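Glycosyl hyrolase, family 3 (Deinococcus radiodurans, PDB 3TEV) probably hydrolyses O-glycosidic bonds, as expected of a family 3 glycoside hydrolase built on a TIM-barrel domain. Local coordinates at residues Q20-G28 against D288-Q299; I222-L232 against A238-L249. All blocks are in the same frame, centred on the assembly; numbering follows the deposited sequence.

Interaction 1 of 2, residues Q20-G28 against D288-Q299; sequences QLLMIDLPG and DLVMALGRREVQ
M23 lies between V290 and A292 of the neighbouring parallel strand: its N-H bonds to V290 O (2.8 Å, 163°) and its carbonyl accepts A292 N. With V290 N on L21 O this ladder joins the chain's first strand, 22-24, to its last, 290-291, as in the closure of a TIM barrel. The strand end is the tightly packed part. On one face L22 and V290 lie side by side, CD2 of L22 4.1 Å from CB of V290. On the other, the selenomethionine M23, CG anti to the backbone N (chi1 176°), lies alongside M291, SE 4.2 Å from M291 CE, its CB and CE resting on L289 CD2.

Past the strands the packing gives way to polar contacts. D25 OD1 takes G294 N at 2.8 Å, met on the syn side but 26° out of the carboxylate plane, and Q299 NE2 in a weak bond; the same NE2 donates at 3.2 Å to D25 O, which lies near the plane of the Q299 amide. The Q299 side chain crosses I24 at about a right angle and lays its amide against it, NE2 3.6 Å from I24 CB. Farther out, toward solvent, P27 CD approaches R296 NH2 obliquely at 4.4 Å. With an alanine in place of D25, G294 N would probably lose its acceptor, and K52 the carboxylate salt-bridged to it through OD2. Backbone bonds and apolar side chains thus join the strands, whereas one shared carboxylate ties the loop after strand 22-24 to G294 and the first turn of helix 296-309.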
loop_
_atom_site.group_PDB
_atom_site.type_symbol
_atom_site.label_atom_id
_atom_site.label_comp_id
_atom_site.label_asym_id
_atom_site.label_seq_id
_atom_site.Cartn_x
_atom_site.Cartn_y
_atom_site.Cartn_z
ATOM N N GLN A 20 13.003 -3.951 8.416
ATOM C CA GLN A 20 13.039 -2.883 7.417
ATOM C C GLN A 20 12.149 -3.180 6.203
ATOM O O GLN A 20 11.974 -2.330 5.317
ATOM C CB GLN A 20 14.484 -2.627 7.003
ATOM C CG GLN A 20 15.338 -2.087 8.179
ATOM C CD GLN A 20 16.832 -2.018 7.897
ATOM O OE1 GLN A 20 17.380 -2.798 7.087
ATOM N NE2 GLN A 20 17.519 -1.091 8.601
ATOM N N LEU A 21 11.562 -4.380 6.181
ATOM C CA LEU A 21 10.681 -4.787 5.075
ATOM C C LEU A 21 9.222 -4.904 5.516
ATOM O O LEU A 21 8.383 -5.387 4.764
ATOM C CB LEU A 21 11.170 -6.110 4.460
ATOM C CG LEU A 21 12.641 -6.139 4.012
ATOM C CD1 LEU A 21 13.102 -7.588 3.686
ATOM C CD2 LEU A 21 12.898 -5.179 2.841
ATOM N N LEU A 22 8.924 -4.467 6.742
ATOM C CA LEU A 22 7.563 -4.566 7.267
ATOM C C LEU A 22 6.953 -3.215 7.583
ATOM O O LEU A 22 7.651 -2.277 7.994
ATOM C CB LEU A 22 7.506 -5.415 8.538
ATOM C CG LEU A 22 8.096 -6.816 8.615
ATOM C CD1 LEU A 22 7.699 -7.427 9.979
ATOM C CD2 LEU A 22 7.605 -7.701 7.468
HETATM N N MSE A 23 5.642 -3.138 7.431
HETATM C CA MSE A 23 4.872 -1.990 7.860
HETATM C C MSE A 23 3.895 -2.541 8.895
HETATM O O MSE A 23 3.104 -3.465 8.608
HETATM C CB MSE A 23 4.112 -1.362 6.683
HETATM C CG MSE A 23 3.196 -0.195 7.074
HETATM SE SE MSE A 23 2.395 0.685 5.514
HETATM C CE MSE A 23 3.597 2.189 5.288
ATOM N N ILE A 24 3.947 -1.984 10.095
ATOM C CA ILE A 24 3.139 -2.491 11.190
ATOM C C ILE A 24 2.163 -1.442 11.692
ATOM O O ILE A 24 2.311 -0.256 11.390
ATOM C CB ILE A 24 4.018 -2.930 12.365
ATOM C CG1 ILE A 24 4.734 -1.721 12.955
ATOM C CG2 ILE A 24 5.001 -4.017 11.935
ATOM C CD1 ILE A 24 5.387 -2.015 14.332
ATOM N N ASP A 25 1.185 -1.882 12.475
ATOM C CA ASP A 25 0.281 -0.958 13.146
ATOM C C ASP A 25 0.660 -0.800 14.610
ATOM O O ASP A 25 1.404 -1.620 15.165
ATOM C CB ASP A 25 -1.204 -1.366 12.966
ATOM C CG ASP A 25 -1.527 -2.779 13.486
ATOM O OD1 ASP A 25 -0.660 -3.687 13.481
ATOM O OD2 ASP A 25 -2.688 -2.990 13.893
ATOM N N LEU A 26 0.137 0.264 15.215
ATOM C CA LEU A 26 0.423 0.636 16.595
ATOM C C LEU A 26 -0.863 0.583 17.417
ATOM O O LEU A 26 -1.950 0.745 16.875
ATOM C CB LEU A 26 0.999 2.049 16.627
ATOM C CG LEU A 26 2.198 2.260 15.703
ATOM C CD1 LEU A 26 2.502 3.739 15.534
ATOM C CD2 LEU A 26 3.420 1.466 16.198
ATOM N N PRO A 27 -0.739 0.350 18.737
ATOM C CA PRO A 27 -1.937 0.133 19.565
ATOM C C PRO A 27 -2.838 1.360 19.796
ATOM O O PRO A 27 -4.062 1.215 19.826
ATOM C CB PRO A 27 -1.372 -0.381 20.896
ATOM C CG PRO A 27 0.088 -0.045 20.888
ATOM C CD PRO A 27 0.520 0.064 19.459
ATOM N N GLY A 28 -2.261 2.546 19.958
ATOM C CA GLY A 28 -3.061 3.715 20.306
ATOM C C GLY A 28 -2.577 5.082 19.847
ATOM O O GLY A 28 -1.710 5.183 18.989
ATOM N N ASP A 288 8.098 -5.027 -2.135
ATOM C CA ASP A 288 9.192 -4.400 -1.371
ATOM C C ASP A 288 8.865 -4.319 0.114
ATOM O O ASP A 288 9.775 -4.184 0.945
ATOM C CB ASP A 288 9.438 -2.976 -1.867
ATOM C CG ASP A 288 9.716 -2.928 -3.339
ATOM O OD1 ASP A 288 10.705 -3.568 -3.773
ATOM O OD2 ASP A 288 8.930 -2.301 -4.076
ATOM N N LEU A 289 7.568 -4.365 0.434
ATOM C CA LEU A 289 7.070 -4.013 1.770
ATOM C C LEU A 289 5.868 -4.887 2.096
ATOM O O LEU A 289 4.940 -5.004 1.286
ATOM C CB LEU A 289 6.633 -2.525 1.812
ATOM C CG LEU A 289 6.288 -1.929 3.200
ATOM C CD1 LEU A 289 7.464 -2.081 4.227
ATOM C CD2 LEU A 289 5.889 -0.458 3.088
ATOM N N VAL A 290 5.878 -5.500 3.276
ATOM C CA VAL A 290 4.748 -6.308 3.704
ATOM C C VAL A 290 4.029 -5.612 4.861
ATOM O O VAL A 290 4.655 -5.233 5.858
ATOM C CB VAL A 290 5.221 -7.735 4.122
ATOM C CG1 VAL A 290 4.082 -8.520 4.788
ATOM C CG2 VAL A 290 5.741 -8.498 2.907
HETATM N N MSE A 291 2.717 -5.419 4.718
HETATM C CA MSE A 291 1.899 -4.906 5.817
HETATM C C MSE A 291 1.656 -6.023 6.807
HETATM O O MSE A 291 0.875 -6.905 6.534
HETATM C CB MSE A 291 0.559 -4.389 5.330
HETATM C CG MSE A 291 0.707 -3.171 4.470
HETATM SE SE MSE A 291 -0.980 -2.287 4.114
HETATM C CE MSE A 291 -1.080 -1.552 5.922
ATOM N N ALA A 292 2.284 -5.968 7.964
ATOM C CA ALA A 292 2.163 -7.018 8.948
ATOM C C ALA A 292 1.336 -6.472 10.118
ATOM O O ALA A 292 1.879 -6.082 11.157
ATOM C CB ALA A 292 3.573 -7.453 9.397
ATOM N N LEU A 293 0.022 -6.399 9.933
ATOM C CA LEU A 293 -0.846 -5.758 10.915
ATOM C C LEU A 293 -1.351 -6.768 11.927
ATOM O O LEU A 293 -1.519 -7.950 11.609
ATOM C CB LEU A 293 -2.036 -5.090 10.234
ATOM C CG LEU A 293 -1.776 -4.113 9.071
ATOM C CD1 LEU A 293 -3.088 -3.415 8.710
ATOM C CD2 LEU A 293 -0.669 -3.088 9.355
ATOM N N GLY A 294 -1.597 -6.308 13.145
ATOM C CA GLY A 294 -2.167 -7.176 14.180
ATOM C C GLY A 294 -1.403 -7.039 15.472
ATOM O O GLY A 294 -0.534 -6.166 15.597
ATOM N N ARG A 295 -1.709 -7.906 16.431
ATOM C CA ARG A 295 -1.083 -7.854 17.740
ATOM C C ARG A 295 0.408 -8.178 17.637
ATOM O O ARG A 295 0.867 -8.737 16.630
ATOM C CB ARG A 295 -1.774 -8.832 18.684
ATOM C CG ARG A 295 -1.483 -10.268 18.347
ATOM C CD ARG A 295 -2.453 -11.200 19.033
ATOM N NE ARG A 295 -2.416 -12.519 18.420
ATOM C CZ ARG A 295 -2.043 -13.606 19.073
ATOM N NH1 ARG A 295 -1.697 -13.507 20.356
ATOM N NH2 ARG A 295 -2.036 -14.784 18.454
ATOM N N ARG A 296 1.152 -7.829 18.686
ATOM C CA ARG A 296 2.615 -7.983 18.690
ATOM C C ARG A 296 3.072 -9.404 18.340
ATOM O O ARG A 296 4.001 -9.565 17.543
ATOM C CB ARG A 296 3.243 -7.486 20.010
ATOM C CG ARG A 296 4.798 -7.257 19.959
ATOM C CD ARG A 296 5.242 -6.011 20.806
ATOM N NE ARG A 296 4.627 -4.767 20.310
ATOM C CZ ARG A 296 4.514 -3.617 20.987
ATOM N NH1 ARG A 296 4.993 -3.497 22.226
ATOM N NH2 ARG A 296 3.913 -2.569 20.406
ATOM N N GLU A 297 2.381 -10.411 18.881
ATOM C CA GLU A 297 2.692 -11.810 18.593
ATOM C C GLU A 297 2.632 -12.174 17.113
ATOM O O GLU A 297 3.522 -12.889 16.623
ATOM C CB GLU A 297 1.790 -12.767 19.381
ATOM C CG GLU A 297 1.999 -12.736 20.908
ATOM C CD GLU A 297 1.142 -11.687 21.650
ATOM O OE1 GLU A 297 0.518 -10.785 21.028
ATOM O OE2 GLU A 297 1.100 -11.781 22.892
ATOM N N VAL A 298 1.613 -11.713 16.385
ATOM C CA VAL A 298 1.627 -11.992 14.946
ATOM C C VAL A 298 2.703 -11.212 14.204
ATOM O O VAL A 298 3.265 -11.718 13.243
ATOM C CB VAL A 298 0.228 -11.932 14.224
ATOM C CG1 VAL A 298 -0.806 -12.669 15.036
ATOM C CG2 VAL A 298 -0.226 -10.502 13.898
ATOM N N GLN A 299 2.997 -9.996 14.651
ATOM C CA GLN A 299 4.078 -9.206 14.047
ATOM C C GLN A 299 5.418 -9.923 14.252
ATOM O O GLN A 299 6.225 -10.037 13.312
ATOM C CB GLN A 299 4.123 -7.771 14.598
ATOM C CG GLN A 299 2.898 -6.905 14.236
ATOM C CD GLN A 299 2.928 -5.519 14.870
ATOM O OE1 GLN A 299 3.895 -5.155 15.531
ATOM N NE2 GLN A 299 1.881 -4.736 14.661
#

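Interaction 2 of 2, residues I222-L232 against A238-L249; sequences IMTAHIVYDAL and ATLSPRILTGLL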
loop_
_atom_site.group_PDB
_atom_site.type_symbol
_atom_site.label_atom_id
_atom_site.label_comp_id
_atom_site.label_asym_id
_atom_site.label_seq_id
_atom_site.Cartn_x
_atom_site.Cartn_y
_atom_site.Cartn_z
ATOM N N ILE A 222 2.439 1.383 -5.100
ATOM C CA ILE A 222 1.256 0.641 -5.467
ATOM C C ILE A 222 0.974 -0.422 -4.409
ATOM O O ILE A 222 1.885 -1.123 -4.004
ATOM C CB ILE A 222 1.465 -0.071 -6.800
ATOM C CG1 ILE A 222 1.591 0.960 -7.938
ATOM C CG2 ILE A 222 0.292 -1.025 -7.070
ATOM C CD1 ILE A 222 1.721 0.343 -9.328
HETATM N N MSE A 223 -0.281 -0.529 -3.979
HETATM C CA MSE A 223 -0.696 -1.555 -3.045
HETATM C C MSE A 223 -1.420 -2.656 -3.797
HETATM O O MSE A 223 -2.337 -2.375 -4.599
HETATM C CB MSE A 223 -1.609 -0.994 -1.982
HETATM C CG MSE A 223 -1.918 -1.997 -0.864
HETATM SE SE MSE A 223 -3.515 -1.464 0.045
HETATM C CE MSE A 223 -3.022 -1.731 1.850
ATOM N N THR A 224 -1.014 -3.901 -3.544
ATOM C CA THR A 224 -1.580 -5.038 -4.254
ATOM C C THR A 224 -2.781 -5.631 -3.547
ATOM O O THR A 224 -2.907 -5.564 -2.333
ATOM C CB THR A 224 -0.606 -6.186 -4.299
ATOM O OG1 THR A 224 -0.505 -6.715 -2.963
ATOM C CG2 THR A 224 0.726 -5.718 -4.759
ATOM N N ALA A 225 -3.584 -6.321 -4.321
ATOM C CA ALA A 225 -4.828 -6.932 -3.905
ATOM C C ALA A 225 -4.686 -8.449 -3.694
ATOM O O ALA A 225 -4.091 -9.124 -4.523
ATOM C CB ALA A 225 -5.821 -6.686 -5.046
ATOM N N HIS A 226 -5.283 -8.985 -2.631
ATOM C CA HIS A 226 -5.367 -10.434 -2.435
ATOM C C HIS A 226 -6.437 -11.031 -3.364
ATOM O O HIS A 226 -7.400 -11.614 -2.901
ATOM C CB HIS A 226 -5.733 -10.787 -0.984
ATOM C CG HIS A 226 -4.829 -10.199 0.052
ATOM N ND1 HIS A 226 -3.451 -10.163 -0.080
ATOM C CD2 HIS A 226 -5.107 -9.659 1.265
ATOM C CE1 HIS A 226 -2.929 -9.600 0.995
ATOM N NE2 HIS A 226 -3.910 -9.290 1.827
ATOM N N ILE A 227 -6.272 -10.881 -4.669
ATOM C CA ILE A 227 -7.277 -11.349 -5.616
ATOM C C ILE A 227 -6.625 -12.248 -6.654
ATOM O O ILE A 227 -5.515 -11.981 -7.093
ATOM C CB ILE A 227 -7.957 -10.146 -6.320
ATOM C CG1 ILE A 227 -8.624 -9.232 -5.285
ATOM C CG2 ILE A 227 -8.970 -10.609 -7.399
ATOM C CD1 ILE A 227 -8.895 -7.823 -5.827
ATOM N N VAL A 228 -7.320 -13.313 -7.031
ATOM C CA VAL A 228 -6.824 -14.240 -8.036
ATOM C C VAL A 228 -7.384 -13.807 -9.396
ATOM O O VAL A 228 -8.610 -13.725 -9.564
ATOM C CB VAL A 228 -7.215 -15.735 -7.708
ATOM C CG1 VAL A 228 -6.627 -16.691 -8.728
ATOM C CG2 VAL A 228 -6.751 -16.139 -6.304
ATOM N N TYR A 229 -6.495 -13.501 -10.345
ATOM C CA TYR A 229 -6.896 -13.195 -11.738
ATOM C C TYR A 229 -6.569 -14.384 -12.634
ATOM O O TYR A 229 -5.392 -14.612 -12.938
ATOM C CB TYR A 229 -6.196 -11.934 -12.248
ATOM C CG TYR A 229 -6.550 -10.728 -11.423
ATOM C CD1 TYR A 229 -7.430 -9.744 -11.895
ATOM C CD2 TYR A 229 -6.040 -10.597 -10.136
ATOM C CE1 TYR A 229 -7.783 -8.648 -11.088
ATOM C CE2 TYR A 229 -6.362 -9.525 -9.347
ATOM C CZ TYR A 229 -7.231 -8.561 -9.809
ATOM O OH TYR A 229 -7.501 -7.509 -8.948
ATOM N N ASP A 230 -7.601 -15.138 -13.031
ATOM C CA ASP A 230 -7.459 -16.300 -13.917
ATOM C C ASP A 230 -6.576 -16.043 -15.145
ATOM O O ASP A 230 -5.831 -16.923 -15.584
ATOM C CB ASP A 230 -8.829 -16.776 -14.433
ATOM C CG ASP A 230 -9.735 -17.315 -13.338
ATOM O OD1 ASP A 230 -9.307 -17.464 -12.180
ATOM O OD2 ASP A 230 -10.908 -17.599 -13.646
ATOM N N ALA A 231 -6.677 -14.847 -15.710
ATOM C CA ALA A 231 -6.005 -14.556 -16.972
ATOM C C ALA A 231 -4.527 -14.232 -16.762
ATOM O O ALA A 231 -3.783 -14.205 -17.722
ATOM C CB ALA A 231 -6.713 -13.423 -17.718
ATOM N N LEU A 232 -4.114 -14.026 -15.511
ATOM C CA LEU A 232 -2.742 -13.629 -15.164
ATOM C C LEU A 232 -1.987 -14.718 -14.414
ATOM O O LEU A 232 -0.816 -14.991 -14.701
ATOM C CB LEU A 232 -2.762 -12.369 -14.301
ATOM C CG LEU A 232 -3.422 -11.115 -14.875
ATOM C CD1 LEU A 232 -3.303 -9.942 -13.918
ATOM C CD2 LEU A 232 -2.818 -10.760 -16.234
ATOM N N ALA A 238 -2.752 -11.995 -6.335
ATOM C CA ALA A 238 -1.761 -11.044 -6.858
ATOM C C ALA A 238 -0.597 -10.760 -5.891
ATOM O O ALA A 238 0.579 -10.716 -6.302
ATOM C CB ALA A 238 -2.426 -9.772 -7.269
ATOM N N THR A 239 -0.927 -10.611 -4.605
ATOM C CA THR A 239 0.055 -10.284 -3.578
ATOM C C THR A 239 1.105 -11.384 -3.427
ATOM O O THR A 239 2.187 -11.140 -2.884
ATOM C CB THR A 239 -0.631 -10.101 -2.210
ATOM O OG1 THR A 239 -1.434 -11.253 -1.967
ATOM C CG2 THR A 239 -1.584 -8.935 -2.235
ATOM N N LEU A 240 0.793 -12.595 -3.892
ATOM C CA LEU A 240 1.737 -13.721 -3.759
ATOM C C LEU A 240 2.162 -14.274 -5.114
ATOM O O LEU A 240 2.667 -15.399 -5.203
ATOM C CB LEU A 240 1.114 -14.846 -2.917
ATOM C CG LEU A 240 0.593 -14.482 -1.516
ATOM C CD1 LEU A 240 -0.185 -15.655 -0.897
ATOM C CD2 LEU A 240 1.711 -13.980 -0.557
ATOM N N SER A 241 1.934 -13.498 -6.165
ATOM C CA SER A 241 2.135 -13.952 -7.528
ATOM C C SER A 241 3.400 -13.374 -8.163
ATOM O O SER A 241 3.430 -12.208 -8.508
ATOM C CB SER A 241 0.927 -13.559 -8.377
ATOM O OG SER A 241 1.186 -13.804 -9.755
ATOM N N PRO A 242 4.447 -14.185 -8.325
ATOM C CA PRO A 242 5.582 -13.647 -9.100
ATOM C C PRO A 242 5.206 -13.239 -10.533
ATOM O O PRO A 242 5.780 -12.274 -11.052
ATOM C CB PRO A 242 6.605 -14.798 -9.112
ATOM C CG PRO A 242 5.817 -16.023 -8.752
ATOM C CD PRO A 242 4.674 -15.574 -7.873
ATOM N N ARG A 243 4.257 -13.937 -11.163
ATOM C CA ARG A 243 3.856 -13.582 -12.526
ATOM C C ARG A 243 3.287 -12.153 -12.577
ATOM O O ARG A 243 3.518 -11.419 -13.550
ATOM C CB ARG A 243 2.851 -14.589 -13.103
ATOM C CG ARG A 243 3.441 -15.991 -13.333
ATOM C CD ARG A 243 2.440 -16.974 -13.965
ATOM N NE ARG A 243 1.957 -16.468 -15.254
ATOM C CZ ARG A 243 1.616 -17.222 -16.296
ATOM N NH1 ARG A 243 1.701 -18.551 -16.233
ATOM N NH2 ARG A 243 1.194 -16.640 -17.411
ATOM N N ILE A 244 2.566 -11.757 -11.528
ATOM C CA ILE A 244 1.910 -10.461 -11.522
ATOM C C ILE A 244 2.844 -9.359 -11.018
ATOM O O ILE A 244 3.037 -8.346 -11.700
ATOM C CB ILE A 244 0.596 -10.485 -10.712
ATOM C CG1 ILE A 244 -0.435 -11.374 -11.449
ATOM C CG2 ILE A 244 0.106 -9.052 -10.461
ATOM C CD1 ILE A 244 -1.772 -11.509 -10.774
ATOM N N LEU A 245 3.448 -9.565 -9.849
ATOM C CA LEU A 245 4.283 -8.530 -9.283
ATOM C C LEU A 245 5.586 -8.334 -10.060
ATOM O O LEU A 245 6.016 -7.186 -10.230
ATOM C CB LEU A 245 4.562 -8.794 -7.812
ATOM C CG LEU A 245 3.339 -8.981 -6.915
ATOM C CD1 LEU A 245 3.800 -9.082 -5.499
ATOM C CD2 LEU A 245 2.285 -7.862 -7.037
ATOM N N THR A 246 6.210 -9.420 -10.528
ATOM C CA THR A 246 7.488 -9.320 -11.239
ATOM C C THR A 246 7.273 -9.364 -12.754
ATOM O O THR A 246 7.683 -8.456 -13.466
ATOM C CB THR A 246 8.532 -10.395 -10.774
ATOM O OG1 THR A 246 8.844 -10.198 -9.387
ATOM C CG2 THR A 246 9.841 -10.298 -11.577
ATOM N N GLY A 247 6.612 -10.408 -13.243
ATOM C CA GLY A 247 6.367 -10.565 -14.681
ATOM C C GLY A 247 5.696 -9.342 -15.289
ATOM O O GLY A 247 6.231 -8.714 -16.215
ATOM N N LEU A 248 4.546 -8.981 -14.741
ATOM C CA LEU A 248 3.788 -7.869 -15.276
ATOM C C LEU A 248 4.312 -6.504 -14.809
ATOM O O LEU A 248 4.818 -5.717 -15.623
ATOM C CB LEU A 248 2.298 -8.039 -14.952
ATOM C CG LEU A 248 1.315 -6.954 -15.391
ATOM C CD1 LEU A 248 1.237 -6.872 -16.902
ATOM C CD2 LEU A 248 -0.049 -7.281 -14.801
ATOM N N LEU A 249 4.181 -6.216 -13.514
ATOM C CA LEU A 249 4.530 -4.906 -13.002
ATOM C C LEU A 249 5.969 -4.471 -13.292
ATOM O O LEU A 249 6.177 -3.385 -13.831
ATOM C CB LEU A 249 4.257 -4.818 -11.509
ATOM C CG LEU A 249 3.062 -3.992 -11.084
ATOM C CD1 LEU A 249 2.994 -3.908 -9.558
ATOM C CD2 LEU A 249 3.099 -2.602 -11.711
#
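T239 and H226 meet within a beta-alpha unit of the TIM barrel, where strand 221-224 runs out into a loop and the chain returns through helix 242-252. The T239 hydroxyl meets the H226 ring at its edge, in the ring plane, with OG1 3.0 Å from ND1 in a nearly straight hydrogen bond (161°). T239 OG1 sits between the backbone N and the carbonyl carbon (chi1 52°), which brings it up to the imidazole. Since H226 NE2 is bonded to S263 O, both ring nitrogens are engaged and the ring's rotation is probably fixed. H226 is also the centre of an inverse gamma turn.

Around this polar pair the side chains meet at varied angles. I222 and L249 reach toward each other tip to tip, CD1 to CD2 4.0 Å. T224 and L245 cross at about a right angle, and their methyls are pressed tightly together, CG2 to CD2 3.5 Å. At the far end L232 lies across I244, again near a right angle: its CB and CD1 both rest on I244 CD1, and L232 CD1 also touches L248 CD2. The Y229 ring approaches A238 CB and I244 CD1 obliquely, its hydroxyl bonded to G182 O. L232 also touches helix 201-206, so its side chain joins the start of helix 242-252 to that neighbour.

S241 caps this helix, its OG accepting I244 N at 3.0 Å. Just before it, A238 N donates to I227 O at 2.9 Å, but from above the carbonyl plane, 37° out of it.

Both contacts reach the same eight-stranded parallel sheet, and all four segments lie within one family 3 domain; the contact centres are about 21 Å apart. Interaction 1 joins two neighbouring strands directly, through a backbone ladder; it is mostly buried, turning polar beyond the strands and opening toward solvent at P27. Interaction 2 joins a strand and its following loop to a helix, with few backbone bonds and mostly apolar side chains that cross or meet at their ends; R243 alone among its touching residues is exposed. Its main polar link is histidine to threonine, that of interaction 1 a shared carboxylate. The segments approach through M291 and M223, though that pair is modelled too close to carry weight.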